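Local coordinates for uncharacterized protein (Legionella longbeachae NSW150, PDB 4JZA) that probably removes a phosphate group from phosphoinositide lipids, a phosphatase activity through which the bacterium may act on the lipid metabolism of its host, at residues E127-G139 with S314-K326. Residues are numbered along the deposited sequence; the frame is centred on the assembly and turned at random.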
ATOM      1  N   GLU A 127      -0.880  -2.460  -8.485  1.00 49.73           N
ATOM      2  CA  GLU A 127       0.183  -2.104  -7.568  1.00 45.39           C
ATOM      3  C   GLU A 127       0.723  -0.727  -7.851  1.00 43.94           C
ATOM      4  O   GLU A 127       1.132  -0.014  -6.939  1.00 45.21           O
ATOM      5  CB  GLU A 127       1.281  -3.137  -7.612  1.00 48.49           C
ATOM      6  CG  GLU A 127       0.783  -4.475  -7.088  1.00 59.16           C
ATOM      7  CD  GLU A 127       1.635  -5.685  -7.503  1.00 70.05           C
ATOM      8  OE1 GLU A 127       2.619  -5.525  -8.271  1.00 70.47           O
ATOM      9  OE2 GLU A 127       1.296  -6.817  -7.052  1.00 70.09           O
ATOM     10  N   LEU A 128       0.750  -0.332  -9.108  1.00 43.06           N
ATOM     11  CA  LEU A 128       1.185   1.040  -9.437  1.00 41.02           C
ATOM     12  C   LEU A 128       0.298   2.125  -8.799  1.00 39.19           C
ATOM     13  O   LEU A 128       0.817   3.036  -8.125  1.00 36.57           O
ATOM     14  CB  LEU A 128       1.220   1.272 -10.935  1.00 37.63           C
ATOM     15  CG  LEU A 128       2.381   0.656 -11.670  1.00 36.65           C
ATOM     16  CD1 LEU A 128       2.175   0.832 -13.168  1.00 37.01           C
ATOM     17  CD2 LEU A 128       3.704   1.265 -11.268  1.00 37.60           C
ATOM     18  N   LEU A 129      -1.021   2.005  -8.979  1.00 35.15           N
ATOM     19  CA  LEU A 129      -1.979   2.909  -8.299  1.00 34.22           C
ATOM     20  C   LEU A 129      -1.897   2.889  -6.736  1.00 34.51           C
ATOM     21  O   LEU A 129      -1.854   3.922  -6.068  1.00 33.15           O
ATOM     22  CB  LEU A 129      -3.397   2.544  -8.714  1.00 33.16           C
ATOM     23  CG  LEU A 129      -4.501   3.518  -8.292  1.00 33.24           C
ATOM     24  CD1 LEU A 129      -4.224   4.916  -8.756  1.00 33.46           C
ATOM     25  CD2 LEU A 129      -5.875   3.072  -8.767  1.00 32.09           C
ATOM     26  N   ASN A 130      -1.854   1.683  -6.180  1.00 35.64           N
ATOM     27  CA  ASN A 130      -1.895   1.453  -4.750  1.00 33.54           C
ATOM     28  C   ASN A 130      -0.720   2.107  -4.116  1.00 32.91           C
ATOM     29  O   ASN A 130      -0.849   2.775  -3.109  1.00 34.97           O
ATOM     30  CB  ASN A 130      -1.877  -0.044  -4.471  1.00 34.59           C
ATOM     31  CG  ASN A 130      -2.073  -0.370  -2.999  1.00 34.81           C
ATOM     32  OD1 ASN A 130      -3.072   0.013  -2.399  1.00 32.49           O
ATOM     33  ND2 ASN A 130      -1.112  -1.097  -2.420  1.00 35.30           N
ATOM     34  N   GLU A 131       0.438   1.933  -4.740  1.00 35.63           N
ATOM     35  CA  GLU A 131       1.752   2.463  -4.226  1.00 33.56           C
ATOM     36  C   GLU A 131       1.942   3.923  -4.546  1.00 32.40           C
ATOM     37  O   GLU A 131       2.466   4.673  -3.729  1.00 34.58           O
ATOM     38  CB  GLU A 131       2.958   1.587  -4.684  1.00 32.73           C
ATOM     39  CG  GLU A 131       2.927   0.201  -4.037  1.00 33.07           C
ATOM     40  CD  GLU A 131       3.824  -0.838  -4.671  1.00 35.56           C
ATOM     41  OE1 GLU A 131       5.036  -0.627  -4.884  1.00 39.73           O
ATOM     42  OE2 GLU A 131       3.343  -1.924  -4.957  1.00 41.75           O
ATOM     43  N   ALA A 132       1.474   4.365  -5.693  1.00 33.63           N
ATOM     44  CA  ALA A 132       1.435   5.813  -5.937  1.00 36.10           C
ATOM     45  C   ALA A 132       0.610   6.537  -4.889  1.00 34.40           C
ATOM     46  O   ALA A 132       0.991   7.577  -4.444  1.00 35.25           O
ATOM     47  CB  ALA A 132       0.909   6.141  -7.332  1.00 37.67           C
ATOM     48  N   GLU A 133      -0.502   5.985  -4.459  1.00 36.77           N
ATOM     49  CA  GLU A 133      -1.274   6.667  -3.435  1.00 39.19           C
ATOM     50  C   GLU A 133      -0.483   6.810  -2.126  1.00 38.58           C
ATOM     51  O   GLU A 133      -0.559   7.823  -1.462  1.00 39.98           O
ATOM     52  CB  GLU A 133      -2.559   5.912  -3.151  1.00 43.21           C
ATOM     53  CG  GLU A 133      -3.522   6.718  -2.293  1.00 46.64           C
ATOM     54  CD  GLU A 133      -4.614   5.890  -1.631  1.00 47.79           C
ATOM     55  OE1 GLU A 133      -5.588   6.549  -1.247  1.00 46.43           O
ATOM     56  OE2 GLU A 133      -4.518   4.635  -1.488  1.00 44.88           O
ATOM     57  N   GLN A 134       0.263   5.781  -1.756  1.00 35.99           N
ATOM     58  CA  GLN A 134       1.028   5.794  -0.533  1.00 34.38           C
ATOM     59  C   GLN A 134       2.073   6.882  -0.526  1.00 32.93           C
ATOM     60  O   GLN A 134       2.175   7.616   0.427  1.00 32.10           O
ATOM     61  CB  GLN A 134       1.731   4.446  -0.395  1.00 38.18           C
ATOM     62  CG  GLN A 134       0.828   3.231  -0.157  1.00 38.89           C
ATOM     63  CD  GLN A 134       1.641   1.969  -0.162  1.00 43.62           C
ATOM     64  OE1 GLN A 134       2.787   2.031  -0.073  1.00 54.27           O
ATOM     65  NE2 GLN A 134       1.084   0.875  -0.168  1.00 46.30           N
ATOM     66  N   TYR A 135       2.862   6.960  -1.600  1.00 35.24           N
ATOM     67  CA  TYR A 135       3.866   8.016  -1.772  1.00 35.63           C
ATOM     68  C   TYR A 135       3.169   9.386  -1.899  1.00 36.72           C
ATOM     69  O   TYR A 135       3.663  10.358  -1.319  1.00 35.99           O
ATOM     70  CB  TYR A 135       4.808   7.761  -2.948  1.00 35.26           C
ATOM     71  CG  TYR A 135       5.887   6.783  -2.631  1.00 35.34           C
ATOM     72  CD1 TYR A 135       5.697   5.444  -2.829  1.00 36.82           C
ATOM     73  CD2 TYR A 135       7.122   7.200  -2.177  1.00 36.29           C
ATOM     74  CE1 TYR A 135       6.683   4.530  -2.533  1.00 36.92           C
ATOM     75  CE2 TYR A 135       8.120   6.297  -1.878  1.00 34.61           C
ATOM     76  CZ  TYR A 135       7.871   4.967  -2.052  1.00 36.65           C
ATOM     77  OH  TYR A 135       8.812   4.044  -1.759  1.00 41.22           O
ATOM     78  N   ALA A 136       2.024   9.487  -2.565  1.00 33.57           N
ATOM     79  CA  ALA A 136       1.319  10.796  -2.533  1.00 37.28           C
ATOM     80  C   ALA A 136       0.993  11.239  -1.120  1.00 38.52           C
ATOM     81  O   ALA A 136       1.093  12.440  -0.800  1.00 34.43           O
ATOM     82  CB  ALA A 136       0.002  10.807  -3.334  1.00 37.47           C
ATOM     83  N   LEU A 137       0.588  10.264  -0.289  1.00 39.09           N
ATOM     84  CA  LEU A 137       0.248  10.537   1.106  1.00 39.12           C
ATOM     85  C   LEU A 137       1.475  10.884   1.979  1.00 42.11           C
ATOM     86  O   LEU A 137       1.369  11.755   2.854  1.00 42.66           O
ATOM     87  CB  LEU A 137      -0.508   9.366   1.727  1.00 38.38           C
ATOM     88  CG  LEU A 137      -1.898   9.112   1.167  1.00 39.03           C
ATOM     89  CD1 LEU A 137      -2.392   7.753   1.665  1.00 41.12           C
ATOM     90  CD2 LEU A 137      -2.899  10.222   1.509  1.00 39.22           C
HETATM   91  N   MSE A 138       2.600  10.191   1.767  1.00 40.55           N
HETATM   92  CA  MSE A 138       3.818  10.501   2.486  1.00 41.58           C
HETATM   93  C   MSE A 138       4.190  11.947   2.256  1.00 44.99           C
HETATM   94  O   MSE A 138       4.460  12.713   3.190  1.00 42.82           O
HETATM   95  CB  MSE A 138       4.895   9.600   1.948  1.00 42.58           C
HETATM   96  CG  MSE A 138       6.086   9.654   2.853  1.00 45.04           C
HETATM   97 SE   MSE A 138       7.467   8.412   2.276  0.92 50.92          SE
HETATM   98  CE  MSE A 138       8.098   9.263   0.603  1.00 44.17           C
ATOM     99  N   GLY A 139       4.159  12.348   0.991  1.00 49.99           N
ATOM    100  CA  GLY A 139       4.534  13.703   0.576  1.00 51.95           C
ATOM    101  C   GLY A 139       3.683  14.774   1.234  1.00 53.06           C
ATOM    102  O   GLY A 139       4.181  15.820   1.578  1.00 54.48           O
ATOM    103  N   SER A 314      11.634  -1.683  -5.914  1.00 41.47           N
ATOM    104  CA  SER A 314      11.247  -1.813  -7.281  1.00 36.65           C
ATOM    105  C   SER A 314      11.530  -0.520  -7.984  1.00 41.11           C
ATOM    106  O   SER A 314      11.713   0.523  -7.376  1.00 40.71           O
ATOM    107  CB  SER A 314       9.760  -2.085  -7.373  1.00 37.84           C
ATOM    108  OG  SER A 314       8.979  -0.939  -7.038  1.00 38.21           O
ATOM    109  N   GLU A 315      11.538  -0.569  -9.291  1.00 45.04           N
ATOM    110  CA  GLU A 315      11.898   0.603 -10.022  1.00 51.12           C
ATOM    111  C   GLU A 315      10.839   1.715  -9.867  1.00 45.90           C
ATOM    112  O   GLU A 315      11.147   2.899  -9.788  1.00 41.26           O
ATOM    113  CB  GLU A 315      12.101   0.248 -11.491  1.00 57.58           C
ATOM    114  CG  GLU A 315      12.652   1.424 -12.264  1.00 66.09           C
ATOM    115  CD  GLU A 315      12.618   1.237 -13.761  1.00 74.47           C
ATOM    116  OE1 GLU A 315      13.704   1.382 -14.359  1.00 86.11           O
ATOM    117  OE2 GLU A 315      11.526   0.985 -14.328  1.00 67.86           O
ATOM    118  N   HIS A 316       9.585   1.326  -9.858  1.00 44.64           N
ATOM    119  CA  HIS A 316       8.541   2.303  -9.669  1.00 44.81           C
ATOM    120  C   HIS A 316       8.637   2.976  -8.287  1.00 44.24           C
ATOM    121  O   HIS A 316       8.469   4.202  -8.172  1.00 42.87           O
ATOM    122  CB  HIS A 316       7.134   1.733 -10.006  1.00 45.94           C
ATOM    123  CG  HIS A 316       6.690   0.603  -9.140  1.00 47.12           C
ATOM    124  ND1 HIS A 316       6.822  -0.713  -9.514  1.00 47.17           N
ATOM    125  CD2 HIS A 316       6.121   0.593  -7.914  1.00 50.89           C
ATOM    126  CE1 HIS A 316       6.365  -1.495  -8.553  1.00 50.72           C
ATOM    127  NE2 HIS A 316       5.936  -0.726  -7.566  1.00 55.10           N
ATOM    128  N   GLN A 317       8.948   2.208  -7.247  1.00 42.26           N
ATOM    129  CA  GLN A 317       9.055   2.822  -5.941  1.00 43.50           C
ATOM    130  C   GLN A 317      10.132   3.925  -6.019  1.00 40.39           C
ATOM    131  O   GLN A 317       9.974   4.989  -5.440  1.00 40.42           O
ATOM    132  CB  GLN A 317       9.421   1.788  -4.850  1.00 45.47           C
ATOM    133  CG  GLN A 317       8.292   0.853  -4.450  1.00 46.02           C
ATOM    134  CD  GLN A 317       7.665   1.131  -3.097  1.00 44.87           C
ATOM    135  OE1 GLN A 317       8.244   1.755  -2.189  1.00 43.54           O
ATOM    136  NE2 GLN A 317       6.478   0.642  -2.953  1.00 43.52           N
ATOM    137  N   GLN A 318      11.214   3.660  -6.738  1.00 37.58           N
ATOM    138  CA  GLN A 318      12.364   4.579  -6.767  1.00 36.50           C
ATOM    139  C   GLN A 318      11.969   5.880  -7.441  1.00 37.59           C
ATOM    140  O   GLN A 318      12.278   6.959  -6.921  1.00 37.62           O
ATOM    141  CB  GLN A 318      13.578   3.944  -7.400  1.00 33.74           C
ATOM    142  CG  GLN A 318      13.944   2.615  -6.746  1.00 34.77           C
ATOM    143  CD  GLN A 318      15.281   2.033  -7.191  1.00 34.88           C
ATOM    144  OE1 GLN A 318      15.505   1.679  -8.344  1.00 33.25           O
ATOM    145  NE2 GLN A 318      16.161   1.913  -6.262  1.00 39.32           N
ATOM    146  N   PHE A 319      11.212   5.782  -8.526  1.00 38.63           N
ATOM    147  CA  PHE A 319      10.698   6.978  -9.171  1.00 41.31           C
ATOM    148  C   PHE A 319       9.725   7.682  -8.265  1.00 41.65           C
ATOM    149  O   PHE A 319       9.708   8.895  -8.242  1.00 45.58           O
ATOM    150  CB  PHE A 319      10.003   6.688 -10.499  1.00 43.57           C
ATOM    151  CG  PHE A 319      10.938   6.515 -11.667  1.00 45.40           C
ATOM    152  CD1 PHE A 319      11.573   7.610 -12.235  1.00 46.25           C
ATOM    153  CD2 PHE A 319      11.132   5.271 -12.235  1.00 47.12           C
ATOM    154  CE1 PHE A 319      12.390   7.474 -13.336  1.00 46.17           C
ATOM    155  CE2 PHE A 319      11.955   5.120 -13.339  1.00 49.34           C
ATOM    156  CZ  PHE A 319      12.573   6.229 -13.900  1.00 48.66           C
ATOM    157  N   PHE A 320       8.923   6.941  -7.509  1.00 43.32           N
ATOM    158  CA  PHE A 320       7.993   7.574  -6.574  1.00 40.98           C
ATOM    159  C   PHE A 320       8.802   8.282  -5.494  1.00 42.07           C
ATOM    160  O   PHE A 320       8.521   9.443  -5.143  1.00 43.54           O
ATOM    161  CB  PHE A 320       7.055   6.559  -5.910  1.00 43.01           C
ATOM    162  CG  PHE A 320       6.072   5.879  -6.840  1.00 42.12           C
ATOM    163  CD1 PHE A 320       5.812   6.343  -8.091  1.00 44.49           C
ATOM    164  CD2 PHE A 320       5.381   4.765  -6.404  1.00 43.20           C
ATOM    165  CE1 PHE A 320       4.899   5.694  -8.897  1.00 47.40           C
ATOM    166  CE2 PHE A 320       4.472   4.114  -7.187  1.00 42.70           C
ATOM    167  CZ  PHE A 320       4.229   4.569  -8.443  1.00 44.99           C
ATOM    168  N   LEU A 321       9.815   7.610  -4.961  1.00 39.64           N
ATOM    169  CA  LEU A 321      10.624   8.249  -3.921  1.00 43.71           C
ATOM    170  C   LEU A 321      11.238   9.530  -4.459  1.00 44.66           C
ATOM    171  O   LEU A 321      11.153  10.586  -3.826  1.00 40.81           O
ATOM    172  CB  LEU A 321      11.724   7.303  -3.403  1.00 43.68           C
ATOM    173  CG  LEU A 321      12.614   7.774  -2.255  1.00 44.22           C
ATOM    174  CD1 LEU A 321      11.779   8.188  -1.076  1.00 43.06           C
ATOM    175  CD2 LEU A 321      13.551   6.623  -1.854  1.00 46.41           C
ATOM    176  N   GLU A 322      11.855   9.389  -5.636  1.00 47.41           N
ATOM    177  CA  GLU A 322      12.460  10.489  -6.347  1.00 48.85           C
ATOM    178  C   GLU A 322      11.487  11.663  -6.458  1.00 47.91           C
ATOM    179  O   GLU A 322      11.850  12.796  -6.207  1.00 50.50           O
ATOM    180  CB  GLU A 322      12.922  10.042  -7.740  1.00 52.77           C
ATOM    181  CG  GLU A 322      13.242  11.171  -8.730  1.00 52.65           C
ATOM    182  CD  GLU A 322      13.621  10.673 -10.124  1.00 51.79           C
ATOM    183  OE1 GLU A 322      13.785  11.495 -11.044  1.00 49.23           O
ATOM    184  OE2 GLU A 322      13.758   9.451 -10.322  1.00 51.18           O
ATOM    185  N   HIS A 323      10.247  11.404  -6.799  1.00 44.13           N
ATOM    186  CA  HIS A 323       9.353  12.502  -7.079  1.00 42.80           C
ATOM    187  C   HIS A 323       8.992  13.311  -5.837  1.00 43.54           C
ATOM    188  O   HIS A 323       8.757  14.507  -5.924  1.00 43.98           O
ATOM    189  CB  HIS A 323       8.092  11.975  -7.706  1.00 41.46           C
ATOM    190  CG  HIS A 323       7.163  13.051  -8.165  1.00 43.83           C
ATOM    191  ND1 HIS A 323       7.405  13.817  -9.289  1.00 45.38           N
ATOM    192  CD2 HIS A 323       5.973  13.476  -7.670  1.00 43.00           C
ATOM    193  CE1 HIS A 323       6.405  14.666  -9.468  1.00 44.36           C
ATOM    194  NE2 HIS A 323       5.517  14.471  -8.507  1.00 44.87           N
ATOM    195  N   VAL A 324       8.921  12.645  -4.693  1.00 42.53           N
ATOM    196  CA  VAL A 324       8.660  13.301  -3.412  1.00 40.45           C
ATOM    197  C   VAL A 324       9.879  14.035  -2.932  1.00 43.38           C
ATOM    198  O   VAL A 324       9.716  15.140  -2.434  1.00 46.87           O
ATOM    199  CB  VAL A 324       8.269  12.301  -2.314  1.00 40.37           C
ATOM    200  CG1 VAL A 324       8.211  12.959  -0.968  1.00 43.42           C
ATOM    201  CG2 VAL A 324       6.904  11.724  -2.589  1.00 41.29           C
ATOM    202  N   LEU A 325      11.080  13.426  -3.066  1.00 44.54           N
ATOM    203  CA  LEU A 325      12.348  14.031  -2.616  1.00 43.80           C
ATOM    204  C   LEU A 325      12.636  15.272  -3.411  1.00 47.00           C
ATOM    205  O   LEU A 325      13.179  16.262  -2.926  1.00 52.87           O
ATOM    206  CB  LEU A 325      13.523  13.069  -2.748  1.00 42.21           C
ATOM    207  CG  LEU A 325      13.641  12.003  -1.665  1.00 44.93           C
ATOM    208  CD1 LEU A 325      14.758  11.015  -1.960  1.00 48.43           C
ATOM    209  CD2 LEU A 325      13.939  12.619  -0.341  1.00 45.27           C
ATOM    210  N   LYS A 326      12.310  15.192  -4.677  1.00 51.93           N
ATOM    211  CA  LYS A 326      12.572  16.284  -5.608  1.00 51.21           C
ATOM    212  C   LYS A 326      11.724  17.547  -5.229  1.00 50.69           C
ATOM    213  O   LYS A 326      12.029  18.667  -5.628  1.00 46.14           O
ATOM    214  CB  LYS A 326      12.283  15.782  -7.019  1.00 50.30           C
ATOM    215  CG  LYS A 326      13.122  16.337  -8.128  1.00 58.32           C
ATOM    216  CD  LYS A 326      12.682  15.756  -9.473  1.00 60.26           C
ATOM    217  CE  LYS A 326      13.566  14.597  -9.885  1.00 65.32           C
ATOM    218  NZ  LYS A 326      13.310  14.245 -11.311  1.00 67.42           N
TER
HETATM  219  O   HOH W   1       7.333  -2.206  -5.129  1.00 46.26           O
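Glu131 OE1 receives two side-chain N-H groups from the facing helix, His316 NE2 at 2.8 Å and Gln317 NE2 at 2.7 Å. The donors come from opposite faces of the carboxylate plane; the hydrogen bond from the Gln317 amide is the straighter, 170° at the hydrogen, and that from the histidine more bent. The imidazole keeps the oxygen at its edge, in the ring plane; its CG stands between backbone N and carbonyl carbon (chi1 63°), which turns the ring toward Glu131. Leu128 CD2 makes an off-centre CH-pi contact with this imidazole. Gln317, bent at chi2, uses both ends of its amide: OE1 accepts from Tyr135 OH, modelled so short that its length carries no weight, and also bonds Thr344.

Beside this polar group Phe320 is a knob among Leu128, Glu131, Ala132 and Tyr135. Ala132 CA lies over its ring face, 4.1 Å from the centroid, while Phe320 CB sits over a face of Tyr135, 3.6 Å from that centroid. Further along, Met138 CE meets Val324 CG1 at 4.0 Å.

Outward, Ser314 OG caps its helix by accepting from Gln317 N, and a water links this hydroxyl to Glu131 OE1. Helix 41-62 touches Tyr135 through Phe58. The contact packs helix 122-140 against the sequence-distant helix 315-325; the axes of segments 127-139 and 315-325 run 22° from parallel, 9.8 Å apart at closest approach. Two side-chain donors and a water probably stabilise the carboxylate, partly exposed in an otherwise largely buried interface.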